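Local coordinates for protein EmGH1 (Erythrobacter marinus, PDB 5Z87) that probably hydrolyses beta-glucosidic linkages as a family 3 glycoside hydrolase, perhaps acting on xylosides and arabinofuranosides as well, at residues G241-P249 / E541-D551; A229-Y238 / S274-G282. All coordinates share one frame; numbering follows the deposited sequence.

Contact 1 (G241-P249 / E541-D551); sequences GIGGRNFAP and EAYFAGDSRGD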
ATOM      1  N   GLY A 241      -6.765  -4.712   1.755  1.00 15.33           N
ATOM      2  CA  GLY A 241      -6.985  -3.569   2.628  1.00 16.28           C
ATOM      3  C   GLY A 241      -5.690  -2.881   3.029  1.00 18.28           C
ATOM      4  O   GLY A 241      -4.693  -3.555   3.322  1.00 20.49           O
ATOM      5  N   ILE A 242      -5.670  -1.546   3.017  1.00 14.20           N
ATOM      6  CA  ILE A 242      -4.426  -0.837   3.280  1.00 16.15           C
ATOM      7  C   ILE A 242      -3.986  -1.090   4.715  1.00 17.05           C
ATOM      8  O   ILE A 242      -4.800  -1.380   5.603  1.00 17.15           O
ATOM      9  CB  ILE A 242      -4.551   0.674   3.007  1.00 18.16           C
ATOM     10  CG1 ILE A 242      -5.639   1.307   3.888  1.00 15.78           C
ATOM     11  CG2 ILE A 242      -4.745   0.931   1.523  1.00 19.62           C
ATOM     12  CD1 ILE A 242      -5.806   2.837   3.674  1.00 15.68           C
ATOM     13  N   GLY A 243      -2.675  -1.002   4.938  1.00 20.24           N
ATOM     14  CA  GLY A 243      -2.121  -1.206   6.257  1.00 17.71           C
ATOM     15  C   GLY A 243      -2.175  -2.629   6.757  1.00 18.88           C
ATOM     16  O   GLY A 243      -1.690  -2.884   7.866  1.00 16.89           O
ATOM     17  N   GLY A 244      -2.712  -3.565   5.965  1.00 13.73           N
ATOM     18  CA  GLY A 244      -3.016  -4.881   6.468  1.00 12.68           C
ATOM     19  C   GLY A 244      -4.094  -4.862   7.512  1.00 16.58           C
ATOM     20  O   GLY A 244      -4.201  -5.791   8.309  1.00 21.17           O
ATOM     21  N   ARG A 245      -4.893  -3.806   7.536  1.00 14.64           N
ATOM     22  CA  ARG A 245      -5.879  -3.596   8.574  1.00 20.38           C
ATOM     23  C   ARG A 245      -7.232  -4.116   8.106  1.00 22.44           C
ATOM     24  O   ARG A 245      -7.697  -3.768   7.011  1.00 21.45           O
ATOM     25  CB  ARG A 245      -5.936  -2.116   8.934  1.00 18.28           C
ATOM     26  CG  ARG A 245      -4.570  -1.589   9.379  1.00 20.76           C
ATOM     27  CD  ARG A 245      -4.668  -0.155   9.920  1.00 14.40           C
ATOM     28  NE  ARG A 245      -4.884   0.841   8.867  1.00 18.59           N
ATOM     29  CZ  ARG A 245      -3.933   1.640   8.376  1.00 16.80           C
ATOM     30  NH1 ARG A 245      -2.698   1.539   8.826  1.00 16.23           N
ATOM     31  NH2 ARG A 245      -4.214   2.541   7.430  1.00 17.34           N
ATOM     32  N   ASN A 246      -7.835  -4.981   8.920  1.00 17.79           N
ATOM     33  CA  ASN A 246      -9.138  -5.539   8.596  1.00 22.56           C
ATOM     34  C   ASN A 246     -10.158  -4.418   8.455  1.00 17.73           C
ATOM     35  O   ASN A 246     -10.180  -3.481   9.254  1.00 22.59           O
ATOM     36  CB  ASN A 246      -9.560  -6.523   9.688  1.00 22.55           C
ATOM     37  CG  ASN A 246     -10.584  -7.539   9.206  1.00 21.16           C
ATOM     38  OD1 ASN A 246     -10.504  -8.036   8.085  1.00 21.03           O
ATOM     39  ND2 ASN A 246     -11.552  -7.851  10.063  1.00 19.68           N
ATOM     40  N   PHE A 247     -10.984  -4.501   7.411  1.00 20.72           N
ATOM     41  CA  PHE A 247     -12.044  -3.567   7.027  1.00 21.20           C
ATOM     42  C   PHE A 247     -11.531  -2.380   6.192  1.00 26.27           C
ATOM     43  O   PHE A 247     -12.351  -1.650   5.646  1.00 20.36           O
ATOM     44  CB  PHE A 247     -12.832  -2.982   8.219  1.00 22.13           C
ATOM     45  CG  PHE A 247     -13.766  -3.950   8.887  1.00 23.49           C
ATOM     46  CD1 PHE A 247     -13.318  -4.768   9.929  1.00 22.56           C
ATOM     47  CD2 PHE A 247     -15.111  -4.004   8.518  1.00 20.88           C
ATOM     48  CE1 PHE A 247     -14.179  -5.651  10.568  1.00 21.46           C
ATOM     49  CE2 PHE A 247     -15.986  -4.882   9.141  1.00 20.62           C
ATOM     50  CZ  PHE A 247     -15.521  -5.714  10.168  1.00 27.22           C
ATOM     51  N   ALA A 248     -10.216  -2.148   6.088  1.00 19.00           N
ATOM     52  CA  ALA A 248      -9.724  -0.918   5.472  1.00 18.63           C
ATOM     53  C   ALA A 248      -9.894  -0.973   3.953  1.00 22.20           C
ATOM     54  O   ALA A 248      -9.931  -2.052   3.358  1.00 18.65           O
ATOM     55  CB  ALA A 248      -8.253  -0.671   5.833  1.00 11.99           C
ATOM     56  N   PRO A 249      -9.985   0.186   3.303  1.00 19.50           N
ATOM     57  CA  PRO A 249     -10.209   0.198   1.858  1.00 15.20           C
ATOM     58  C   PRO A 249      -9.089  -0.495   1.116  1.00 16.43           C
ATOM     59  O   PRO A 249      -7.949  -0.580   1.578  1.00 20.55           O
ATOM     60  CB  PRO A 249     -10.256   1.692   1.508  1.00 16.07           C
ATOM     61  CG  PRO A 249     -10.692   2.352   2.786  1.00 17.31           C
ATOM     62  CD  PRO A 249      -9.975   1.549   3.864  1.00 17.47           C
ATOM     63  N   GLU A 541      -8.823 -12.684  13.018  1.00 25.83           N
ATOM     64  CA  GLU A 541      -9.790 -11.767  12.443  1.00 26.14           C
ATOM     65  C   GLU A 541     -10.108 -10.659  13.445  1.00 26.10           C
ATOM     66  O   GLU A 541     -10.546 -10.937  14.563  1.00 26.93           O
ATOM     67  CB  GLU A 541     -11.050 -12.548  12.074  1.00 23.99           C
ATOM     68  CG  GLU A 541     -12.227 -11.713  11.588  1.00 26.11           C
ATOM     69  CD  GLU A 541     -13.445 -12.579  11.288  1.00 31.02           C
ATOM     70  OE1 GLU A 541     -13.404 -13.802  11.546  1.00 25.53           O
ATOM     71  OE2 GLU A 541     -14.446 -12.033  10.797  1.00 31.11           O
ATOM     72  N   ALA A 542      -9.884  -9.406  13.055  1.00 24.09           N
ATOM     73  CA  ALA A 542     -10.238  -8.270  13.908  1.00 24.46           C
ATOM     74  C   ALA A 542     -11.729  -7.995  13.755  1.00 29.68           C
ATOM     75  O   ALA A 542     -12.159  -7.462  12.725  1.00 27.82           O
ATOM     76  CB  ALA A 542      -9.419  -7.032  13.536  1.00 22.77           C
ATOM     77  N   TYR A 543     -12.519  -8.346  14.770  1.00 23.08           N
ATOM     78  CA  TYR A 543     -13.959  -8.219  14.628  1.00 25.68           C
ATOM     79  C   TYR A 543     -14.395  -6.756  14.686  1.00 27.29           C
ATOM     80  O   TYR A 543     -13.648  -5.850  15.084  1.00 22.55           O
ATOM     81  CB  TYR A 543     -14.687  -9.040  15.693  1.00 27.78           C
ATOM     82  CG  TYR A 543     -14.172 -10.462  15.813  1.00 37.68           C
ATOM     83  CD1 TYR A 543     -13.327 -10.829  16.852  1.00 39.26           C
ATOM     84  CD2 TYR A 543     -14.521 -11.436  14.878  1.00 41.41           C
ATOM     85  CE1 TYR A 543     -12.840 -12.126  16.964  1.00 46.48           C
ATOM     86  CE2 TYR A 543     -14.046 -12.741  14.985  1.00 36.79           C
ATOM     87  CZ  TYR A 543     -13.201 -13.076  16.031  1.00 47.84           C
ATOM     88  OH  TYR A 543     -12.710 -14.357  16.157  1.00 62.90           O
ATOM     89  N   PHE A 544     -15.644  -6.544  14.269  1.00 22.43           N
ATOM     90  CA  PHE A 544     -16.227  -5.210  14.203  1.00 22.45           C
ATOM     91  C   PHE A 544     -16.354  -4.573  15.590  1.00 24.58           C
ATOM     92  O   PHE A 544     -16.060  -3.380  15.768  1.00 17.83           O
ATOM     93  CB  PHE A 544     -17.599  -5.310  13.504  1.00 18.10           C
ATOM     94  CG  PHE A 544     -18.322  -3.996  13.362  1.00 23.81           C
ATOM     95  CD1 PHE A 544     -18.098  -3.186  12.259  1.00 17.58           C
ATOM     96  CD2 PHE A 544     -19.234  -3.579  14.324  1.00 19.35           C
ATOM     97  CE1 PHE A 544     -18.754  -1.970  12.121  1.00 21.18           C
ATOM     98  CE2 PHE A 544     -19.895  -2.369  14.194  1.00 24.85           C
ATOM     99  CZ  PHE A 544     -19.654  -1.558  13.087  1.00 21.79           C
ATOM    100  N   ALA A 545     -16.793  -5.350  16.581  1.00 24.53           N
ATOM    101  CA  ALA A 545     -17.153  -4.780  17.876  1.00 33.89           C
ATOM    102  C   ALA A 545     -15.922  -4.354  18.664  1.00 24.32           C
ATOM    103  O   ALA A 545     -14.836  -4.916  18.513  1.00 25.51           O
ATOM    104  CB  ALA A 545     -17.962  -5.779  18.711  1.00 26.44           C
ATOM    105  N   GLY A 546     -16.121  -3.354  19.524  1.00 23.71           N
ATOM    106  CA  GLY A 546     -15.105  -2.931  20.472  1.00 24.06           C
ATOM    107  C   GLY A 546     -13.818  -2.526  19.785  1.00 29.84           C
ATOM    108  O   GLY A 546     -13.824  -1.846  18.753  1.00 32.24           O
ATOM    109  N   ASP A 547     -12.698  -2.968  20.358  1.00 30.84           N
ATOM    110  CA  ASP A 547     -11.363  -2.705  19.827  1.00 28.14           C
ATOM    111  C   ASP A 547     -10.665  -4.028  19.532  1.00 28.33           C
ATOM    112  O   ASP A 547      -9.524  -4.244  19.945  1.00 27.43           O
ATOM    113  CB  ASP A 547     -10.552  -1.860  20.819  1.00 31.58           C
ATOM    114  CG  ASP A 547      -9.220  -1.373  20.243  1.00 32.66           C
ATOM    115  OD1 ASP A 547      -9.105  -1.187  19.012  1.00 34.83           O
ATOM    116  OD2 ASP A 547      -8.280  -1.181  21.038  1.00 25.92           O
ATOM    117  N   SER A 548     -11.365  -4.925  18.840  1.00 28.62           N
ATOM    118  CA  SER A 548     -10.819  -6.231  18.502  1.00 26.81           C
ATOM    119  C   SER A 548      -9.625  -6.077  17.558  1.00 24.98           C
ATOM    120  O   SER A 548      -9.670  -5.301  16.603  1.00 29.64           O
ATOM    121  CB  SER A 548     -11.927  -7.080  17.862  1.00 24.43           C
ATOM    122  OG  SER A 548     -11.434  -8.315  17.366  1.00 36.08           O
ATOM    123  N   ARG A 549      -8.542  -6.812  17.825  1.00 20.12           N
ATOM    124  CA  ARG A 549      -7.292  -6.640  17.089  1.00 22.13           C
ATOM    125  C   ARG A 549      -6.732  -7.978  16.640  1.00 20.94           C
ATOM    126  O   ARG A 549      -6.849  -8.980  17.351  1.00 25.66           O
ATOM    127  CB  ARG A 549      -6.233  -5.913  17.927  1.00 23.62           C
ATOM    128  CG  ARG A 549      -6.644  -4.524  18.359  1.00 20.70           C
ATOM    129  CD  ARG A 549      -5.505  -3.813  18.967  1.00 14.91           C
ATOM    130  NE  ARG A 549      -5.933  -2.595  19.625  1.00 25.73           N
ATOM    131  CZ  ARG A 549      -5.134  -1.555  19.839  1.00 26.41           C
ATOM    132  NH1 ARG A 549      -5.592  -0.472  20.451  1.00 18.37           N
ATOM    133  NH2 ARG A 549      -3.872  -1.603  19.433  1.00 20.72           N
ATOM    134  N   GLY A 550      -6.102  -7.980  15.469  1.00 19.99           N
ATOM    135  CA  GLY A 550      -5.621  -9.212  14.878  1.00 19.52           C
ATOM    136  C   GLY A 550      -4.560  -9.023  13.820  1.00 18.71           C
ATOM    137  O   GLY A 550      -3.901  -9.982  13.416  1.00 19.34           O
ATOM    138  N   ASP A 551      -4.393  -7.795  13.354  1.00 18.20           N
ATOM    139  CA  ASP A 551      -3.388  -7.463  12.360  1.00 20.30           C
ATOM    140  C   ASP A 551      -2.119  -6.991  13.071  1.00 19.04           C
ATOM    141  O   ASP A 551      -2.186  -6.444  14.171  1.00 19.99           O
ATOM    142  CB  ASP A 551      -3.945  -6.388  11.410  1.00 20.98           C
ATOM    143  CG  ASP A 551      -5.415  -6.683  10.968  1.00 23.50           C
ATOM    144  OD1 ASP A 551      -5.689  -7.798  10.468  1.00 19.31           O
ATOM    145  OD2 ASP A 551      -6.299  -5.808  11.120  1.00 18.30           O
TER
HETATM  146  O   HOH W   1     -14.206  -9.344  10.265  1.00 23.80           O
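Two hydrogen bonds tie Asn246 to the loop 541-551, one from its backbone and one from its side chain. The backbone N-H of Asn246 donates to Asp551 OD2 at 2.8 Å, nearly straight at 169° but reaching the oxygen from above the carboxylate plane. Asp551 OD1 turns to the backbone N of Gly191, so the carboxylate joins two separate loops. Replacing Asp551 by alanine would probably leave the backbone N-H groups of Asn246 and Gly191 each without its carboxylate oxygen. Asn246 swings its amide over to the carbonyl of Ala542 because CG lies anti to the backbone N (chi1 -157°), and ND2 meets Ala542 O at 2.8 Å close to the amide plane. A water 3.1 Å from Asn246 ND2 passes the link on to Glu541 OE2, while Asn246 OD1 is held by Trp190 NE1.

In family 3 glycoside hydrolases the active site forms where loops of the barrel and of the C-terminal domain meet, and here Glu541, whose OE1 bonds to Tyr452 OH, reaches from the second of these into the pocket where DTT, probably from the crystallisation liquor, is bound.

The apolar contact centres on Phe247 and Phe544. Phe247 CZ rests 4.0 Å from Phe544 CB, the two side chains crossing at about a right angle. At its edge, the Phe247 ring also meets a polar atom, CE1 lying 3.5 Å from Ala542 O. His281 stacks on Phe247, and Arg319 makes a cation-pi contact with Phe544.

Contact 2 (A229-Y238 / S274-G282); sequences ATSVKHFAGY and SIGLMASHG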
ATOM      1  N   ALA A 229     -23.548 -26.484  -0.449  1.00 17.90           N
ATOM      2  CA  ALA A 229     -23.269 -25.304  -1.258  1.00 25.14           C
ATOM      3  C   ALA A 229     -22.082 -24.513  -0.703  1.00 19.16           C
ATOM      4  O   ALA A 229     -21.944 -24.330   0.514  1.00 22.12           O
ATOM      5  CB  ALA A 229     -24.509 -24.404  -1.324  1.00 20.59           C
ATOM      6  N   THR A 230     -21.225 -24.049  -1.606  1.00 21.09           N
ATOM      7  CA  THR A 230     -20.157 -23.107  -1.280  1.00 20.43           C
ATOM      8  C   THR A 230     -20.653 -21.677  -1.454  1.00 19.46           C
ATOM      9  O   THR A 230     -21.452 -21.389  -2.350  1.00 21.23           O
ATOM     10  CB  THR A 230     -18.937 -23.313  -2.186  1.00 16.93           C
ATOM     11  OG1 THR A 230     -19.346 -23.262  -3.560  1.00 17.25           O
ATOM     12  CG2 THR A 230     -18.286 -24.649  -1.924  1.00 18.53           C
ATOM     13  N   SER A 231     -20.168 -20.778  -0.597  1.00 17.15           N
ATOM     14  CA  SER A 231     -20.319 -19.334  -0.782  1.00 20.82           C
ATOM     15  C   SER A 231     -18.917 -18.725  -0.839  1.00 22.49           C
ATOM     16  O   SER A 231     -18.333 -18.378   0.190  1.00 21.42           O
ATOM     17  CB  SER A 231     -21.157 -18.701   0.333  1.00 16.33           C
ATOM     18  OG  SER A 231     -22.219 -19.556   0.715  1.00 20.21           O
ATOM     19  N   VAL A 232     -18.370 -18.580  -2.044  1.00 19.82           N
ATOM     20  CA  VAL A 232     -17.000 -18.096  -2.167  1.00 19.64           C
ATOM     21  C   VAL A 232     -16.932 -16.643  -1.713  1.00 22.55           C
ATOM     22  O   VAL A 232     -17.823 -15.833  -2.009  1.00 18.47           O
ATOM     23  CB  VAL A 232     -16.499 -18.282  -3.607  1.00 16.55           C
ATOM     24  CG1 VAL A 232     -16.360 -19.768  -3.910  1.00 13.35           C
ATOM     25  CG2 VAL A 232     -17.478 -17.645  -4.591  1.00 17.35           C
ATOM     26  N   LYS A 233     -15.886 -16.312  -0.954  1.00 16.04           N
ATOM     27  CA  LYS A 233     -15.782 -15.021  -0.293  1.00 14.96           C
ATOM     28  C   LYS A 233     -14.323 -14.578  -0.337  1.00 20.39           C
ATOM     29  O   LYS A 233     -13.432 -15.397  -0.581  1.00 17.94           O
ATOM     30  CB  LYS A 233     -16.311 -15.117   1.142  1.00 16.77           C
ATOM     31  CG  LYS A 233     -15.516 -16.077   2.012  1.00 20.89           C
ATOM     32  CD  LYS A 233     -16.067 -16.155   3.415  1.00 20.85           C
ATOM     33  CE  LYS A 233     -15.049 -16.815   4.355  1.00 24.94           C
ATOM     34  NZ  LYS A 233     -15.648 -17.240   5.677  1.00 20.64           N
ATOM     35  N   HIS A 234     -14.058 -13.278  -0.131  1.00 18.24           N
ATOM     36  CA  HIS A 234     -15.032 -12.201   0.017  1.00 17.49           C
ATOM     37  C   HIS A 234     -14.974 -11.250  -1.177  1.00 19.38           C
ATOM     38  O   HIS A 234     -13.954 -10.607  -1.393  1.00 17.37           O
ATOM     39  CB  HIS A 234     -14.779 -11.423   1.306  1.00 17.88           C
ATOM     40  CG  HIS A 234     -14.573 -12.282   2.513  1.00 17.94           C
ATOM     41  ND1 HIS A 234     -13.425 -13.019   2.718  1.00 19.33           N
ATOM     42  CD2 HIS A 234     -15.358 -12.495   3.599  1.00 16.79           C
ATOM     43  CE1 HIS A 234     -13.514 -13.654   3.874  1.00 21.14           C
ATOM     44  NE2 HIS A 234     -14.673 -13.347   4.431  1.00 20.92           N
ATOM     45  N   PHE A 235     -16.088 -11.153  -1.916  1.00 14.98           N
ATOM     46  CA  PHE A 235     -16.169 -10.485  -3.219  1.00 15.61           C
ATOM     47  C   PHE A 235     -16.169  -8.967  -3.050  1.00 18.11           C
ATOM     48  O   PHE A 235     -17.134  -8.414  -2.516  1.00 19.08           O
ATOM     49  CB  PHE A 235     -17.461 -10.929  -3.901  1.00 20.35           C
ATOM     50  CG  PHE A 235     -17.466 -10.795  -5.388  1.00 13.92           C
ATOM     51  CD1 PHE A 235     -16.521 -11.446  -6.161  1.00 12.43           C
ATOM     52  CD2 PHE A 235     -18.463 -10.060  -6.019  1.00 17.28           C
ATOM     53  CE1 PHE A 235     -16.547 -11.348  -7.549  1.00 13.14           C
ATOM     54  CE2 PHE A 235     -18.501  -9.949  -7.403  1.00 14.62           C
ATOM     55  CZ  PHE A 235     -17.548 -10.599  -8.175  1.00 14.69           C
ATOM     56  N   ALA A 236     -15.119  -8.269  -3.497  1.00 17.27           N
ATOM     57  CA  ALA A 236     -13.872  -8.786  -4.062  1.00 19.56           C
ATOM     58  C   ALA A 236     -12.779  -7.798  -3.666  1.00 23.41           C
ATOM     59  O   ALA A 236     -13.037  -6.590  -3.617  1.00 25.77           O
ATOM     60  CB  ALA A 236     -13.948  -8.916  -5.586  1.00 19.06           C
ATOM     61  N   GLY A 237     -11.575  -8.294  -3.385  1.00 19.68           N
ATOM     62  CA  GLY A 237     -10.462  -7.454  -2.970  1.00 19.88           C
ATOM     63  C   GLY A 237     -10.282  -7.307  -1.472  1.00 21.83           C
ATOM     64  O   GLY A 237      -9.529  -6.432  -1.035  1.00 17.77           O
ATOM     65  N   TYR A 238     -10.946  -8.140  -0.674  1.00 15.28           N
ATOM     66  CA  TYR A 238     -10.909  -7.979   0.773  1.00 14.06           C
ATOM     67  C   TYR A 238      -9.485  -8.089   1.321  1.00 15.28           C
ATOM     68  O   TYR A 238      -9.141  -7.413   2.300  1.00 19.01           O
ATOM     69  CB  TYR A 238     -11.859  -9.011   1.380  1.00 14.32           C
ATOM     70  CG  TYR A 238     -12.014  -9.028   2.878  1.00 17.49           C
ATOM     71  CD1 TYR A 238     -12.105  -7.854   3.616  1.00 18.44           C
ATOM     72  CD2 TYR A 238     -12.137 -10.247   3.551  1.00 16.99           C
ATOM     73  CE1 TYR A 238     -12.271  -7.898   5.008  1.00 21.88           C
ATOM     74  CE2 TYR A 238     -12.310 -10.301   4.916  1.00 18.20           C
ATOM     75  CZ  TYR A 238     -12.368  -9.132   5.646  1.00 19.73           C
ATOM     76  OH  TYR A 238     -12.528  -9.215   7.012  1.00 21.77           O
ATOM     77  N   SER A 274     -19.940 -22.876  -8.220  1.00 21.36           N
ATOM     78  CA  SER A 274     -20.313 -22.422  -6.886  1.00 23.51           C
ATOM     79  C   SER A 274     -21.732 -21.858  -6.902  1.00 17.16           C
ATOM     80  O   SER A 274     -22.085 -21.066  -7.773  1.00 23.87           O
ATOM     81  CB  SER A 274     -19.310 -21.362  -6.396  1.00 19.43           C
ATOM     82  OG  SER A 274     -19.652 -20.846  -5.111  1.00 14.87           O
ATOM     83  N   ILE A 275     -22.545 -22.289  -5.943  1.00 20.45           N
ATOM     84  CA  ILE A 275     -23.940 -21.873  -5.880  1.00 19.29           C
ATOM     85  C   ILE A 275     -24.068 -20.524  -5.183  1.00 18.67           C
ATOM     86  O   ILE A 275     -24.948 -19.721  -5.519  1.00 18.92           O
ATOM     87  CB  ILE A 275     -24.764 -22.970  -5.166  1.00 22.28           C
ATOM     88  CG1 ILE A 275     -24.866 -24.232  -6.016  1.00 24.32           C
ATOM     89  CG2 ILE A 275     -26.170 -22.497  -4.801  1.00 19.26           C
ATOM     90  CD1 ILE A 275     -25.487 -25.407  -5.257  1.00 18.20           C
ATOM     91  N   GLY A 276     -23.217 -20.255  -4.192  1.00 14.57           N
ATOM     92  CA  GLY A 276     -23.276 -19.028  -3.433  1.00 18.77           C
ATOM     93  C   GLY A 276     -22.002 -18.201  -3.565  1.00 20.51           C
ATOM     94  O   GLY A 276     -20.967 -18.661  -4.071  1.00 21.52           O
ATOM     95  N   LEU A 277     -22.098 -16.962  -3.088  1.00 22.87           N
ATOM     96  CA  LEU A 277     -20.996 -16.007  -3.088  1.00 21.25           C
ATOM     97  C   LEU A 277     -21.272 -15.005  -1.985  1.00 17.98           C
ATOM     98  O   LEU A 277     -22.424 -14.582  -1.816  1.00 21.31           O
ATOM     99  CB  LEU A 277     -20.868 -15.298  -4.441  1.00 19.72           C
ATOM    100  CG  LEU A 277     -19.885 -14.120  -4.532  1.00 17.05           C
ATOM    101  CD1 LEU A 277     -19.192 -14.161  -5.878  1.00 14.14           C
ATOM    102  CD2 LEU A 277     -20.595 -12.786  -4.352  1.00 14.56           C
ATOM    103  N   MET A 278     -20.230 -14.627  -1.238  1.00 16.49           N
ATOM    104  CA  MET A 278     -20.351 -13.618  -0.182  1.00 17.43           C
ATOM    105  C   MET A 278     -19.529 -12.375  -0.521  1.00 15.91           C
ATOM    106  O   MET A 278     -18.414 -12.480  -1.036  1.00 17.93           O
ATOM    107  CB  MET A 278     -19.908 -14.179   1.175  1.00 17.46           C
ATOM    108  CG  MET A 278     -19.965 -13.177   2.324  1.00 15.59           C
ATOM    109  SD  MET A 278     -19.307 -13.881   3.860  1.00 18.99           S
ATOM    110  CE  MET A 278     -20.611 -15.000   4.338  1.00 18.60           C
ATOM    111  N   ALA A 279     -20.082 -11.198  -0.229  1.00 13.99           N
ATOM    112  CA  ALA A 279     -19.446  -9.925  -0.538  1.00 19.90           C
ATOM    113  C   ALA A 279     -18.507  -9.507   0.593  1.00 22.76           C
ATOM    114  O   ALA A 279     -18.494 -10.096   1.675  1.00 22.01           O
ATOM    115  CB  ALA A 279     -20.497  -8.840  -0.788  1.00 16.16           C
ATOM    116  N   SER A 280     -17.745  -8.445   0.344  1.00 21.40           N
ATOM    117  CA  SER A 280     -16.654  -8.015   1.210  1.00 16.18           C
ATOM    118  C   SER A 280     -17.054  -6.875   2.151  1.00 19.00           C
ATOM    119  O   SER A 280     -17.860  -6.007   1.804  1.00 23.65           O
ATOM    120  CB  SER A 280     -15.461  -7.583   0.345  1.00 18.79           C
ATOM    121  OG  SER A 280     -14.505  -6.854   1.096  1.00 23.65           O
ATOM    122  N   HIS A 281     -16.445  -6.875   3.346  1.00 22.08           N
ATOM    123  CA  HIS A 281     -16.587  -5.767   4.295  1.00 20.46           C
ATOM    124  C   HIS A 281     -16.280  -4.421   3.655  1.00 16.26           C
ATOM    125  O   HIS A 281     -16.869  -3.393   4.022  1.00 19.22           O
ATOM    126  CB  HIS A 281     -15.608  -5.923   5.473  1.00 21.25           C
ATOM    127  CG  HIS A 281     -15.960  -6.988   6.464  1.00 20.70           C
ATOM    128  ND1 HIS A 281     -17.244  -7.450   6.654  1.00 23.49           N
ATOM    129  CD2 HIS A 281     -15.185  -7.652   7.360  1.00 23.65           C
ATOM    130  CE1 HIS A 281     -17.243  -8.368   7.605  1.00 24.84           C
ATOM    131  NE2 HIS A 281     -16.006  -8.513   8.050  1.00 23.00           N
ATOM    132  N   GLY A 282     -15.300  -4.392   2.760  1.00 14.67           N
ATOM    133  CA  GLY A 282     -14.583  -3.174   2.450  1.00 18.11           C
ATOM    134  C   GLY A 282     -15.176  -2.381   1.301  1.00 20.54           C
ATOM    135  O   GLY A 282     -16.234  -2.697   0.756  1.00 20.12           O
TER
HETATM  136  O   HOH W   2     -13.117  -5.453  -0.672  1.00 21.96           O
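The parallel strands 229-235 and 276-279 are neighbours in the sheet of the N-terminal, TIM-barrel-like domain, and their C-terminal ends run into the pocket that holds DTT. Met278 N bonds to Val232 O at 2.8 Å, and Phe235 N to Met278 O, both nearly straight. Between Val232 and Phe235 the register slips by one residue, a beta bulge, and cis peptides precede both His234 and Ala236. Gly276 O accepts from two donors, Val232 N and Ser274 OG; a side chain at Gly276 would run into Thr230 O.

On the face shared by Val232, Leu277 and Phe235, Leu277 lays CD1 over the Phe235 ring, 4.0 Å from its centroid and 18° off the normal, while Leu277 CD2 touches Phe235 CB at 3.7 Å. Helix 293-303 packs against both residues.

Lys233 and Met278 lie side by side, CB to CB at 3.7 Å. Lys233 stays extended beyond CG and sends NZ to Phe178 O and the DTT, and its CG covers one face of the His234 imidazole. Tyr238 CD2 lies over the rim of the opposite face. Asp183 takes a bond from His234 ND1, leaving NE2 for the DTT. Further on, Tyr238 OH approaches His281 CD2 at 3.1 Å, the ring planes at 85°; Arg192 NH1 is hydrogen-bonded to this hydroxyl and Asp316 holds His281 ND1. Pocket groups borne on the C-terminal ends of parallel strands are characteristic of TIM-barrel enzymes.

Along the chain the two contacts interlock: 229-238 is followed almost at once by 241-249, then by 274-282, and far later by 541-551. Contact 2 joins neighbouring strands within the N-terminal domain, whereas contact 1 joins the loop that continues from strand 229-235 to a loop of the C-terminal domain. Their centres are 18 Å apart, yet they touch, Asn246 OD1 lying 2.6 Å from Tyr238 OH and Phe247 CE2 packing on His281 CD2. Both contribute residues to one pocket, occupied here by DTT. Barrel strands and interdomain loops therefore converge on what is probably the glycosidase active site, with the second subunit bordering the loops of contact 1.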